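Local coordinates for protein citrate synthase (Metallosphaera sedula, PDB 6ABX) that probably catalyses the condensation of oxaloacetate with acetyl-CoA to citrate and free CoA, a step of the tricarboxylic acid cycle, at residues R30-F35 and G53-R58; L49-K54 and D111-A116; T125-I130 and F324-A329. One frame throughout, in Å; residues are numbered along the deposited sequence.

Interaction 1: residues R30-F35 and G53-R58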
ATOM      1  N   ARG A  30      -0.263   0.186 -25.130  1.00 11.98           N
ATOM      2  CA  ARG A  30       0.320  -0.899 -25.953  1.00 13.54           C
ATOM      3  C   ARG A  30       0.444  -0.467 -27.406  1.00 13.16           C
ATOM      4  O   ARG A  30       0.227  -1.298 -28.319  1.00 12.68           O
ATOM      5  CB  ARG A  30      -0.522  -2.154 -25.823  1.00 15.31           C
ATOM      6  CG  ARG A  30      -0.602  -2.630 -24.382  1.00 17.45           C
ATOM      7  CD  ARG A  30       0.276  -3.824 -24.152  1.00 19.82           C
ATOM      8  NE  ARG A  30       0.141  -4.486 -22.850  1.00 17.21           N
ATOM      9  CZ  ARG A  30       1.174  -4.861 -22.131  1.00 17.70           C
ATOM     10  NH1 ARG A  30       2.392  -4.682 -22.640  1.00 16.57           N
ATOM     11  NH2 ARG A  30       0.978  -5.409 -20.929  1.00 15.11           N
ATOM     12  N   GLY A  31       0.817   0.789 -27.594  1.00 13.60           N
ATOM     13  CA  GLY A  31       1.092   1.374 -28.899  1.00 13.41           C
ATOM     14  C   GLY A  31      -0.095   1.965 -29.621  1.00 13.01           C
ATOM     15  O   GLY A  31       0.067   2.602 -30.661  1.00 15.41           O
ATOM     16  N   TYR A  32      -1.307   1.745 -29.109  1.00 13.25           N
ATOM     17  CA  TYR A  32      -2.553   2.308 -29.698  1.00 12.79           C
ATOM     18  C   TYR A  32      -2.877   3.676 -29.072  1.00 14.71           C
ATOM     19  O   TYR A  32      -2.859   3.833 -27.872  1.00 13.19           O
ATOM     20  CB  TYR A  32      -3.724   1.349 -29.489  1.00 12.40           C
ATOM     21  CG  TYR A  32      -3.543   0.044 -30.229  1.00 11.79           C
ATOM     22  CD1 TYR A  32      -3.831  -0.027 -31.576  1.00 12.67           C
ATOM     23  CD2 TYR A  32      -2.984  -1.065 -29.629  1.00 12.68           C
ATOM     24  CE1 TYR A  32      -3.650  -1.218 -32.263  1.00 13.31           C
ATOM     25  CE2 TYR A  32      -2.766  -2.251 -30.312  1.00 13.07           C
ATOM     26  CZ  TYR A  32      -3.114  -2.324 -31.648  1.00 13.60           C
ATOM     27  OH  TYR A  32      -2.926  -3.498 -32.360  1.00 15.65           O
ATOM     28  N   SER A  33      -3.195   4.631 -29.941  1.00 13.71           N
ATOM     29  CA  SER A  33      -3.530   5.989 -29.497  1.00 14.72           C
ATOM     30  C   SER A  33      -4.794   5.960 -28.630  1.00 13.34           C
ATOM     31  O   SER A  33      -5.794   5.345 -28.994  1.00 12.37           O
ATOM     32  CB  SER A  33      -3.756   6.858 -30.691  1.00 15.21           C
ATOM     33  OG  SER A  33      -4.339   8.068 -30.311  1.00 16.71           O
ATOM     34  N   ILE A  34      -4.781   6.718 -27.518  1.00 12.32           N
ATOM     35  CA  ILE A  34      -5.966   6.792 -26.675  1.00 13.31           C
ATOM     36  C   ILE A  34      -7.151   7.366 -27.460  1.00 12.59           C
ATOM     37  O   ILE A  34      -8.285   7.004 -27.197  1.00 12.05           O
ATOM     38  CB  ILE A  34      -5.682   7.593 -25.397  1.00 13.56           C
ATOM     39  CG1 ILE A  34      -6.775   7.368 -24.334  1.00 14.58           C
ATOM     40  CG2 ILE A  34      -5.492   9.055 -25.738  1.00 13.56           C
ATOM     41  CD1 ILE A  34      -6.880   5.936 -23.824  1.00 14.47           C
ATOM     42  N   PHE A  35      -6.892   8.260 -28.431  1.00 12.94           N
ATOM     43  CA  PHE A  35      -7.939   8.798 -29.274  1.00 13.91           C
ATOM     44  C   PHE A  35      -8.682   7.687 -30.054  1.00 14.04           C
ATOM     45  O   PHE A  35      -9.934   7.680 -30.103  1.00 14.24           O
ATOM     46  CB  PHE A  35      -7.410   9.917 -30.178  1.00 13.98           C
ATOM     47  CG  PHE A  35      -6.902  11.143 -29.452  1.00 15.14           C
ATOM     48  CD1 PHE A  35      -7.765  12.128 -29.022  1.00 17.98           C
ATOM     49  CD2 PHE A  35      -5.557  11.275 -29.148  1.00 17.57           C
ATOM     50  CE1 PHE A  35      -7.284  13.240 -28.333  1.00 17.34           C
ATOM     51  CE2 PHE A  35      -5.075  12.394 -28.471  1.00 18.97           C
ATOM     52  CZ  PHE A  35      -5.944  13.386 -28.080  1.00 17.69           C
ATOM     53  N   GLY A  53      -1.629  -7.878 -24.023  1.00 16.59           N
ATOM     54  CA  GLY A  53      -0.652  -7.263 -24.880  1.00 16.70           C
ATOM     55  C   GLY A  53      -1.052  -7.160 -26.346  1.00 17.28           C
ATOM     56  O   GLY A  53      -0.278  -6.658 -27.127  1.00 18.74           O
ATOM     57  N   LYS A  54      -2.263  -7.592 -26.680  1.00 15.85           N
ATOM     58  CA  LYS A  54      -2.715  -7.560 -28.065  1.00 17.05           C
ATOM     59  C   LYS A  54      -4.216  -7.353 -28.103  1.00 15.05           C
ATOM     60  O   LYS A  54      -4.919  -7.665 -27.134  1.00 14.86           O
ATOM     61  CB  LYS A  54      -2.326  -8.867 -28.762  1.00 20.67           C
ATOM     62  CG  LYS A  54      -3.057 -10.103 -28.287  1.00 26.61           C
ATOM     63  CD  LYS A  54      -2.464 -11.415 -28.811  1.00 32.33           C
ATOM     64  CE  LYS A  54      -3.234 -12.681 -28.429  1.00 35.98           C
ATOM     65  NZ  LYS A  54      -4.107 -12.539 -27.226  1.00 34.47           N
ATOM     66  N   LEU A  55      -4.706  -6.822 -29.230  1.00 14.07           N
ATOM     67  CA  LEU A  55      -6.156  -6.744 -29.409  1.00 14.12           C
ATOM     68  C   LEU A  55      -6.728  -8.149 -29.558  1.00 14.98           C
ATOM     69  O   LEU A  55      -6.183  -9.024 -30.268  1.00 15.20           O
ATOM     70  CB  LEU A  55      -6.516  -5.865 -30.596  1.00 14.78           C
ATOM     71  CG  LEU A  55      -6.213  -4.375 -30.474  1.00 14.50           C
ATOM     72  CD1 LEU A  55      -6.354  -3.684 -31.798  1.00 15.26           C
ATOM     73  CD2 LEU A  55      -7.098  -3.704 -29.448  1.00 16.24           C
ATOM     74  N   PRO A  56      -7.901  -8.405 -28.952  1.00 13.42           N
ATOM     75  CA  PRO A  56      -8.485  -9.736 -28.997  1.00 14.75           C
ATOM     76  C   PRO A  56      -9.213 -10.027 -30.310  1.00 14.96           C
ATOM     77  O   PRO A  56      -9.787  -9.143 -30.891  1.00 15.14           O
ATOM     78  CB  PRO A  56      -9.519  -9.685 -27.865  1.00 13.87           C
ATOM     79  CG  PRO A  56      -9.934  -8.236 -27.845  1.00 13.43           C
ATOM     80  CD  PRO A  56      -8.639  -7.480 -28.066  1.00 14.24           C
ATOM     81  N   THR A  57      -9.283 -11.309 -30.668  1.00 15.71           N
ATOM     82  CA  THR A  57     -10.247 -11.698 -31.704  1.00 16.71           C
ATOM     83  C   THR A  57     -11.667 -11.653 -31.158  1.00 16.44           C
ATOM     84  O   THR A  57     -11.901 -11.491 -29.991  1.00 16.22           O
ATOM     85  CB  THR A  57      -9.943 -13.103 -32.232  1.00 18.11           C
ATOM     86  OG1 THR A  57     -10.188 -13.999 -31.155  1.00 17.99           O
ATOM     87  CG2 THR A  57      -8.524 -13.225 -32.715  1.00 19.42           C
ATOM     88  N   ARG A  58     -12.640 -11.754 -32.067  1.00 16.80           N
ATOM     89  CA  ARG A  58     -14.022 -11.826 -31.693  1.00 19.50           C
ATOM     90  C   ARG A  58     -14.260 -12.916 -30.627  1.00 18.27           C
ATOM     91  O   ARG A  58     -14.886 -12.685 -29.603  1.00 17.60           O
ATOM     92  CB  ARG A  58     -14.844 -12.040 -32.976  1.00 24.08           C
ATOM     93  CG  ARG A  58     -16.351 -11.959 -32.819  1.00 29.16           C
ATOM     94  CD  ARG A  58     -16.965 -12.020 -34.236  1.00 32.63           C
ATOM     95  NE  ARG A  58     -18.019 -13.014 -34.308  1.00 36.52           N
ATOM     96  CZ  ARG A  58     -18.024 -14.072 -35.100  1.00 40.37           C
ATOM     97  NH1 ARG A  58     -17.235 -14.127 -36.161  1.00 35.92           N
ATOM     98  NH2 ARG A  58     -18.844 -15.069 -34.828  1.00 48.59           N
TER
HETATM   99  O   HOH W   1      -2.688  -5.947 -31.188  1.00 18.10           O

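Interaction 2: residues L49-K54 and D111-A116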
ATOM      1  N   LEU A  49      -6.449  -5.767 -23.893  1.00 10.79           N
ATOM      2  CA  LEU A  49      -5.205  -5.236 -24.501  1.00 12.71           C
ATOM      3  C   LEU A  49      -4.148  -4.998 -23.429  1.00 13.61           C
ATOM      4  O   LEU A  49      -2.958  -5.421 -23.579  1.00 12.23           O
ATOM      5  CB  LEU A  49      -5.518  -3.956 -25.249  1.00 13.87           C
ATOM      6  CG  LEU A  49      -4.330  -3.206 -25.826  1.00 14.60           C
ATOM      7  CD1 LEU A  49      -3.625  -4.041 -26.896  1.00 14.77           C
ATOM      8  CD2 LEU A  49      -4.804  -1.906 -26.382  1.00 15.19           C
ATOM      9  N   LEU A  50      -4.558  -4.341 -22.334  1.00 12.43           N
ATOM     10  CA  LEU A  50      -3.567  -3.982 -21.326  1.00 12.36           C
ATOM     11  C   LEU A  50      -2.987  -5.235 -20.663  1.00 12.53           C
ATOM     12  O   LEU A  50      -1.748  -5.331 -20.454  1.00 12.49           O
ATOM     13  CB  LEU A  50      -4.216  -3.023 -20.305  1.00 12.89           C
ATOM     14  CG  LEU A  50      -4.370  -1.605 -20.811  1.00 13.01           C
ATOM     15  CD1 LEU A  50      -5.244  -0.758 -19.887  1.00 12.29           C
ATOM     16  CD2 LEU A  50      -3.014  -0.923 -21.011  1.00 14.51           C
ATOM     17  N   TRP A  51      -3.825  -6.208 -20.328  1.00 11.90           N
ATOM     18  CA  TRP A  51      -3.366  -7.411 -19.604  1.00 12.43           C
ATOM     19  C   TRP A  51      -2.616  -8.383 -20.514  1.00 14.79           C
ATOM     20  O   TRP A  51      -1.615  -8.914 -20.089  1.00 15.20           O
ATOM     21  CB  TRP A  51      -4.511  -8.150 -18.919  1.00 13.05           C
ATOM     22  CG  TRP A  51      -4.929  -7.518 -17.612  1.00 11.76           C
ATOM     23  CD1 TRP A  51      -4.130  -6.975 -16.655  1.00 12.95           C
ATOM     24  CD2 TRP A  51      -6.272  -7.420 -17.108  1.00 11.23           C
ATOM     25  NE1 TRP A  51      -4.876  -6.507 -15.597  1.00 12.89           N
ATOM     26  CE2 TRP A  51      -6.195  -6.777 -15.832  1.00 11.96           C
ATOM     27  CE3 TRP A  51      -7.524  -7.839 -17.576  1.00 12.54           C
ATOM     28  CZ2 TRP A  51      -7.312  -6.530 -15.057  1.00 11.34           C
ATOM     29  CZ3 TRP A  51      -8.628  -7.589 -16.803  1.00 13.25           C
ATOM     30  CH2 TRP A  51      -8.520  -6.936 -15.558  1.00 12.41           C
ATOM     31  N   TYR A  52      -3.080  -8.558 -21.755  1.00 15.20           N
ATOM     32  CA  TYR A  52      -2.538  -9.671 -22.611  1.00 16.73           C
ATOM     33  C   TYR A  52      -1.654  -9.173 -23.743  1.00 18.31           C
ATOM     34  O   TYR A  52      -1.021 -10.009 -24.399  1.00 19.88           O
ATOM     35  CB  TYR A  52      -3.701 -10.503 -23.148  1.00 16.96           C
ATOM     36  CG  TYR A  52      -4.527 -11.183 -22.091  1.00 16.46           C
ATOM     37  CD1 TYR A  52      -3.953 -12.108 -21.228  1.00 18.60           C
ATOM     38  CD2 TYR A  52      -5.881 -10.899 -21.911  1.00 15.48           C
ATOM     39  CE1 TYR A  52      -4.692 -12.739 -20.248  1.00 19.72           C
ATOM     40  CE2 TYR A  52      -6.631 -11.544 -20.940  1.00 19.02           C
ATOM     41  CZ  TYR A  52      -6.026 -12.452 -20.089  1.00 18.82           C
ATOM     42  OH  TYR A  52      -6.738 -13.085 -19.112  1.00 20.92           O
ATOM     43  N   GLY A  53      -1.629  -7.878 -24.023  1.00 16.59           N
ATOM     44  CA  GLY A  53      -0.652  -7.263 -24.880  1.00 16.70           C
ATOM     45  C   GLY A  53      -1.052  -7.160 -26.346  1.00 17.28           C
ATOM     46  O   GLY A  53      -0.278  -6.658 -27.127  1.00 18.74           O
ATOM     47  N   LYS A  54      -2.263  -7.592 -26.680  1.00 15.85           N
ATOM     48  CA  LYS A  54      -2.715  -7.560 -28.065  1.00 17.05           C
ATOM     49  C   LYS A  54      -4.216  -7.353 -28.103  1.00 15.05           C
ATOM     50  O   LYS A  54      -4.919  -7.665 -27.134  1.00 14.86           O
ATOM     51  CB  LYS A  54      -2.326  -8.867 -28.762  1.00 20.67           C
ATOM     52  CG  LYS A  54      -3.057 -10.103 -28.287  1.00 26.61           C
ATOM     53  CD  LYS A  54      -2.464 -11.415 -28.811  1.00 32.33           C
ATOM     54  CE  LYS A  54      -3.234 -12.681 -28.429  1.00 35.98           C
ATOM     55  NZ  LYS A  54      -4.107 -12.539 -27.226  1.00 34.47           N
ATOM     56  N   ASP A 111      -1.949 -17.027 -10.173  1.00 25.74           N
ATOM     57  CA  ASP A 111      -2.965 -16.489 -11.068  1.00 23.04           C
ATOM     58  C   ASP A 111      -3.186 -14.984 -10.833  1.00 19.72           C
ATOM     59  O   ASP A 111      -4.353 -14.542 -10.540  1.00 17.35           O
ATOM     60  CB  ASP A 111      -4.291 -17.216 -10.878  1.00 24.35           C
ATOM     61  CG  ASP A 111      -5.258 -16.917 -12.011  1.00 27.90           C
ATOM     62  OD1 ASP A 111      -4.804 -16.300 -13.091  1.00 24.54           O
ATOM     63  OD2 ASP A 111      -6.453 -17.251 -11.814  1.00 31.80           O
ATOM     64  N   LEU A 112      -2.134 -14.213 -11.083  1.00 18.16           N
ATOM     65  CA  LEU A 112      -2.183 -12.722 -10.920  1.00 17.37           C
ATOM     66  C   LEU A 112      -3.351 -12.183 -11.761  1.00 15.88           C
ATOM     67  O   LEU A 112      -4.207 -11.399 -11.262  1.00 14.14           O
ATOM     68  CB  LEU A 112      -0.835 -12.148 -11.355  1.00 18.15           C
ATOM     69  CG  LEU A 112      -0.601 -10.658 -11.111  1.00 16.06           C
ATOM     70  CD1 LEU A 112       0.870 -10.347 -11.155  1.00 17.41           C
ATOM     71  CD2 LEU A 112      -1.364  -9.777 -12.080  1.00 14.97           C
ATOM     72  N   ILE A 113      -3.389 -12.571 -13.042  1.00 15.86           N
ATOM     73  CA  ILE A 113      -4.366 -11.891 -13.935  1.00 15.21           C
ATOM     74  C   ILE A 113      -5.778 -12.317 -13.534  1.00 15.65           C
ATOM     75  O   ILE A 113      -6.708 -11.501 -13.598  1.00 14.86           O
ATOM     76  CB  ILE A 113      -4.065 -12.050 -15.443  1.00 17.58           C
ATOM     77  CG1 ILE A 113      -2.757 -11.336 -15.799  1.00 20.58           C
ATOM     78  CG2 ILE A 113      -5.210 -11.474 -16.280  1.00 18.62           C
ATOM     79  CD1 ILE A 113      -2.256 -11.607 -17.222  1.00 24.27           C
ATOM     80  N   GLY A 114      -5.960 -13.581 -13.109  1.00 14.59           N
ATOM     81  CA  GLY A 114      -7.309 -14.002 -12.647  1.00 15.16           C
ATOM     82  C   GLY A 114      -7.776 -13.190 -11.437  1.00 13.40           C
ATOM     83  O   GLY A 114      -8.955 -12.861 -11.335  1.00 14.66           O
ATOM     84  N   LYS A 115      -6.858 -12.888 -10.519  1.00 12.40           N
ATOM     85  CA  LYS A 115      -7.190 -12.064  -9.334  1.00 13.87           C
ATOM     86  C   LYS A 115      -7.437 -10.618  -9.742  1.00 12.98           C
ATOM     87  O   LYS A 115      -8.350  -9.985  -9.203  1.00 12.19           O
ATOM     88  CB  LYS A 115      -6.112 -12.228  -8.261  1.00 14.77           C
ATOM     89  CG  LYS A 115      -6.119 -13.607  -7.624  1.00 15.95           C
ATOM     90  CD  LYS A 115      -4.871 -13.927  -6.829  1.00 18.01           C
ATOM     91  CE  LYS A 115      -4.997 -15.264  -6.133  1.00 18.78           C
ATOM     92  NZ  LYS A 115      -3.718 -15.678  -5.536  1.00 23.90           N
ATOM     93  N   ALA A 116      -6.695 -10.130 -10.743  1.00 12.53           N
ATOM     94  CA  ALA A 116      -6.899  -8.775 -11.306  1.00 12.69           C
ATOM     95  C   ALA A 116      -8.310  -8.674 -11.905  1.00 12.71           C
ATOM     96  O   ALA A 116      -9.017  -7.704 -11.725  1.00 10.92           O
ATOM     97  CB  ALA A 116      -5.819  -8.484 -12.320  1.00 12.72           C
TER

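Interaction 3: residues T125-I130 and F324-A329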
ATOM      1  N   THR A 125     -19.303  -3.266  -8.132  1.00 11.07           N
ATOM      2  CA  THR A 125     -20.369  -3.772  -7.289  1.00 11.41           C
ATOM      3  C   THR A 125     -20.327  -3.098  -5.912  1.00 10.86           C
ATOM      4  O   THR A 125     -21.321  -2.689  -5.360  1.00 11.61           O
ATOM      5  CB  THR A 125     -20.282  -5.288  -7.163  1.00 11.75           C
ATOM      6  OG1 THR A 125     -20.129  -5.805  -8.494  1.00 12.16           O
ATOM      7  CG2 THR A 125     -21.466  -5.888  -6.429  1.00 13.38           C
ATOM      8  N   ILE A 126     -19.118  -2.959  -5.388  1.00 10.79           N
ATOM      9  CA  ILE A 126     -18.894  -2.312  -4.066  1.00 10.56           C
ATOM     10  C   ILE A 126     -19.278  -0.839  -4.152  1.00  9.50           C
ATOM     11  O   ILE A 126     -19.996  -0.296  -3.287  1.00 10.59           O
ATOM     12  CB  ILE A 126     -17.427  -2.491  -3.630  1.00 11.01           C
ATOM     13  CG1 ILE A 126     -17.119  -3.965  -3.332  1.00 11.15           C
ATOM     14  CG2 ILE A 126     -17.069  -1.591  -2.465  1.00 11.94           C
ATOM     15  CD1 ILE A 126     -15.668  -4.319  -3.254  1.00 11.56           C
ATOM     16  N   ILE A 127     -18.808  -0.146  -5.199  1.00  9.28           N
ATOM     17  CA  ILE A 127     -19.071   1.265  -5.327  1.00  9.49           C
ATOM     18  C   ILE A 127     -20.586   1.510  -5.395  1.00  9.65           C
ATOM     19  O   ILE A 127     -21.115   2.436  -4.768  1.00  9.31           O
ATOM     20  CB  ILE A 127     -18.380   1.848  -6.569  1.00 10.79           C
ATOM     21  CG1 ILE A 127     -16.860   1.804  -6.374  1.00 10.37           C
ATOM     22  CG2 ILE A 127     -18.856   3.269  -6.841  1.00 11.94           C
ATOM     23  CD1 ILE A 127     -16.095   2.194  -7.614  1.00 10.96           C
ATOM     24  N   SER A 128     -21.247   0.706  -6.220  1.00 10.48           N
ATOM     25  CA  SER A 128     -22.700   0.818  -6.443  1.00 10.76           C
ATOM     26  C   SER A 128     -23.479   0.603  -5.119  1.00 12.58           C
ATOM     27  O   SER A 128     -24.411   1.376  -4.825  1.00 12.00           O
ATOM     28  CB  SER A 128     -23.121  -0.113  -7.559  1.00 12.34           C
ATOM     29  OG  SER A 128     -22.501   0.244  -8.785  1.00 12.61           O
ATOM     30  N   LEU A 129     -23.079  -0.393  -4.326  1.00 10.82           N
ATOM     31  CA  LEU A 129     -23.710  -0.639  -3.025  1.00 12.57           C
ATOM     32  C   LEU A 129     -23.459   0.509  -2.052  1.00 12.70           C
ATOM     33  O   LEU A 129     -24.397   0.938  -1.370  1.00 12.90           O
ATOM     34  CB  LEU A 129     -23.223  -1.967  -2.480  1.00 13.21           C
ATOM     35  CG  LEU A 129     -23.792  -2.374  -1.127  1.00 14.24           C
ATOM     36  CD1 LEU A 129     -25.312  -2.391  -1.156  1.00 14.84           C
ATOM     37  CD2 LEU A 129     -23.222  -3.743  -0.796  1.00 14.21           C
ATOM     38  N   ILE A 130     -22.270   1.139  -2.089  1.00 11.04           N
ATOM     39  CA  ILE A 130     -22.082   2.350  -1.306  1.00 11.52           C
ATOM     40  C   ILE A 130     -23.128   3.386  -1.725  1.00 11.52           C
ATOM     41  O   ILE A 130     -23.779   3.975  -0.860  1.00 12.99           O
ATOM     42  CB  ILE A 130     -20.651   2.923  -1.415  1.00 10.79           C
ATOM     43  CG1 ILE A 130     -19.597   1.986  -0.859  1.00 11.67           C
ATOM     44  CG2 ILE A 130     -20.607   4.322  -0.755  1.00 11.80           C
ATOM     45  CD1 ILE A 130     -18.167   2.396  -1.165  1.00 12.44           C
ATOM     46  N   PHE A 324     -16.016   9.729  -6.614  1.00 14.19           N
ATOM     47  CA  PHE A 324     -15.206   9.783  -7.847  1.00 15.02           C
ATOM     48  C   PHE A 324     -13.841   9.090  -7.685  1.00 13.04           C
ATOM     49  O   PHE A 324     -13.428   8.367  -8.599  1.00 11.86           O
ATOM     50  CB  PHE A 324     -14.972  11.202  -8.385  1.00 18.03           C
ATOM     51  CG  PHE A 324     -14.014  11.162  -9.564  1.00 28.85           C
ATOM     52  CD1 PHE A 324     -14.297  10.362 -10.671  1.00 34.79           C
ATOM     53  CD2 PHE A 324     -12.761  11.753  -9.506  1.00 36.24           C
ATOM     54  CE1 PHE A 324     -13.391  10.237 -11.717  1.00 37.79           C
ATOM     55  CE2 PHE A 324     -11.872  11.640 -10.562  1.00 36.64           C
ATOM     56  CZ  PHE A 324     -12.177  10.875 -11.662  1.00 37.10           C
ATOM     57  N   PRO A 325     -13.095   9.229  -6.564  1.00 12.41           N
ATOM     58  CA  PRO A 325     -11.813   8.539  -6.430  1.00 11.54           C
ATOM     59  C   PRO A 325     -11.955   7.010  -6.507  1.00 10.60           C
ATOM     60  O   PRO A 325     -11.054   6.302  -7.042  1.00 10.64           O
ATOM     61  CB  PRO A 325     -11.279   8.925  -5.047  1.00 13.15           C
ATOM     62  CG  PRO A 325     -12.031  10.230  -4.712  1.00 15.15           C
ATOM     63  CD  PRO A 325     -13.320  10.243  -5.496  1.00 13.83           C
ATOM     64  N   THR A 326     -13.104   6.505  -6.053  1.00  9.51           N
ATOM     65  CA  THR A 326     -13.315   5.032  -6.125  1.00  9.17           C
ATOM     66  C   THR A 326     -13.467   4.624  -7.595  1.00  9.52           C
ATOM     67  O   THR A 326     -13.060   3.471  -7.985  1.00  9.37           O
ATOM     68  CB  THR A 326     -14.419   4.482  -5.224  1.00 10.37           C
ATOM     69  OG1 THR A 326     -15.711   4.901  -5.670  1.00 10.28           O
ATOM     70  CG2 THR A 326     -14.229   4.857  -3.767  1.00 11.19           C
ATOM     71  N   ILE A 327     -14.202   5.438  -8.355  1.00 10.57           N
ATOM     72  CA  ILE A 327     -14.448   5.147  -9.760  1.00 11.47           C
ATOM     73  C   ILE A 327     -13.110   5.160 -10.522  1.00 11.56           C
ATOM     74  O   ILE A 327     -12.835   4.274 -11.396  1.00 11.41           O
ATOM     75  CB  ILE A 327     -15.488   6.129 -10.323  1.00 12.58           C
ATOM     76  CG1 ILE A 327     -16.815   5.987  -9.590  1.00 13.85           C
ATOM     77  CG2 ILE A 327     -15.687   5.900 -11.806  1.00 13.38           C
ATOM     78  CD1 ILE A 327     -17.728   7.152  -9.850  1.00 14.57           C
ATOM     79  N   PHE A 328     -12.279   6.169 -10.233  1.00 10.71           N
ATOM     80  CA  PHE A 328     -10.902   6.181 -10.755  1.00 10.67           C
ATOM     81  C   PHE A 328     -10.228   4.829 -10.487  1.00 10.73           C
ATOM     82  O   PHE A 328      -9.683   4.197 -11.401  1.00 11.31           O
ATOM     83  CB  PHE A 328     -10.191   7.384 -10.156  1.00 11.53           C
ATOM     84  CG  PHE A 328      -8.856   7.774 -10.726  1.00 11.35           C
ATOM     85  CD1 PHE A 328      -7.831   6.855 -10.866  1.00 14.39           C
ATOM     86  CD2 PHE A 328      -8.618   9.089 -11.099  1.00 15.47           C
ATOM     87  CE1 PHE A 328      -6.597   7.239 -11.382  1.00 15.29           C
ATOM     88  CE2 PHE A 328      -7.370   9.468 -11.595  1.00 15.48           C
ATOM     89  CZ  PHE A 328      -6.365   8.538 -11.730  1.00 13.85           C
ATOM     90  N   ALA A 329     -10.226   4.386  -9.233  1.00  9.51           N
ATOM     91  CA  ALA A 329      -9.597   3.104  -8.853  1.00 10.05           C
ATOM     92  C   ALA A 329     -10.184   1.953  -9.655  1.00 10.21           C
ATOM     93  O   ALA A 329      -9.447   1.046 -10.040  1.00 10.86           O
ATOM     94  CB  ALA A 329      -9.757   2.849  -7.370  1.00  9.98           C
TER

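Interaction 1: residues R30-F35 and G53-R58
Tyr-32 OH hydrogen-bonds an ordered water at 2.7 Å, and this water O in turn accepts from Leu-55 N at 2.9 Å, so a single water bridges the phenol and the backbone of the opposite segment. No direct hydrogen bond spans the two segments. Beside the bridge, the leucine side chain meets the phenol from the opposite direction: Leu-55 CD1 lies 3.5 Å from Tyr-32 CZ and equally close to its OH, while CG stands somewhat further back. The methyl reaches the ring obliquely, at the hydroxyl-bearing end. The water holds the hydroxyl while the methyl packs against the same end of the ring.

The second point of contact is Arg-30 on Gly-53. The glycine CA sits over one face of the guanidinium, with Arg-30 NE 3.5 Å from Gly-53 CA and Arg-30 CD at 3.6 Å from the same carbon. A bend at the arginine's second torsion (chi2 -104°) lays the chain across this glycine, the first residue to leave the helix 43-52 conformation, with a positive phi of 92°. The guanidinium of Arg-30 is aimed at the last turn of that helix: NH2 donates to Leu-50 O and NE makes a weak hydrogen bond to Leu-49 O. A cation gathered at these carbonyls should suit the negative end of the helix dipole.

Outside the pair, Tyr-32 also packs on Leu-49. The second subunit closes in as well, with its Lys-362 on Tyr-32 and its Arg-370 on Leu-55, the latter also hydrogen-bonded to Pro-56 O. Here, then, the edge strand of the small antiparallel sheet meets the C-terminal end of helix 43-52, with the second subunit's C-terminal tail packed alongside, consistent with the C-terminal arms that reach across the dimer in citrate synthases.

Interaction 2: residues L49-K54 and D111-A116
Trp-51 and Tyr-52, at the end of helix 43-52, receive Ile-113 and Ala-116 from the first turns of helix 112-134, and everything that crosses between them is van der Waals contact. Ile-113 is the central piece. Its CG2, placed opposite the backbone N by the first torsion, lies 4.1 Å above the plane of the indole, displaced toward the rim of the ring. The same methyl approaches the phenol obliquely, 3.6 Å from Tyr-52 OH, while Ile-113 CD1 comes to 4.0 Å from Tyr-52 CE1. Further along the indole, and also at a slant to it, Ala-116 CB lies 3.7 Å from Trp-51 CZ2, one helical turn on from the isoleucine. Within segment 49-54, Trp-51 CB sits over the centre of the Tyr-52 ring.

Hydrogen bonds serve each side separately. Trp-51 NE1 is paired with Thr-337 OG1 on helix 324-343, which pins the indole's polar edge. At the start of helix 112-134, Asp-111 is the N-cap: Gly-114 N donates to Asp-111 OD1 at 3.0 Å, reaching the oxygen from well above the carboxylate plane.

With no polar bond bridging the segments, the fit rests on shape: a branched side chain and a methyl seated against two rings, while the indole N-H finds its partner on a third helix, 324-343.

Interaction 3: residues T125-I130 and F324-A329
Ile-127 and Thr-326 lie side by side and point in opposite senses where helix 112-134 packs on the first turns of helix 324-343, one of the buried helix-helix interfaces of the largely helical citrate synthase fold. The two residues have the closest CA atoms of the pair of segments. The isoleucine is extended at its second torsion (chi2 173°), and this carries CD1 alongside the threonine and up to the opposing backbone. There Ile-127 CD1 is 3.3 Å from Thr-326 O, a snug fit for a methyl against a carbonyl. Ile-127 CG1 rests 3.4 Å from Thr-326 OG1, with the threonine CB just behind. More loosely, Ile-127 CD1 flanks Ile-327, whose CG1 it reaches at 4.3 Å.

On its other flanks the segment 125-130 is enclosed: Ser-128 packs on helix 148-157, and Ile-126 on helices 76-85 and 91-105. The hydroxyl that meets Ile-127 is not left without a partner in this apolar setting. A chi1 of 69° turns Thr-326 OG1 back over its own backbone, flanked by N and C, and from there OG1 bonds back into its own chain, to Leu-323 O.

In the fold
Interactions 1 and 2 are neighbours, centres about 13 Å apart, and meet at the end of helix 43-52, with Gly-53 and Lys-54 common to both; a direct link is the probable hydrogen bond Arg-30 NH2 to Leu-50 O, 2.8 Å, and Leu-49 packs on Tyr-32. Interaction 3 lies deeper, about 21 Å from interaction 2 between centres, yet both use helix 112-134, and helix 324-343 supplies Thr-337 near one and Thr-326 in the other. That last helix also carries the oxaloacetate-binding Arg-332, whose side chain is about 10 Å from those of both Trp-51 and Ile-327. Bound citrate lies about 13 Å from the Ile-327 side chain, so interaction 3 does not touch it.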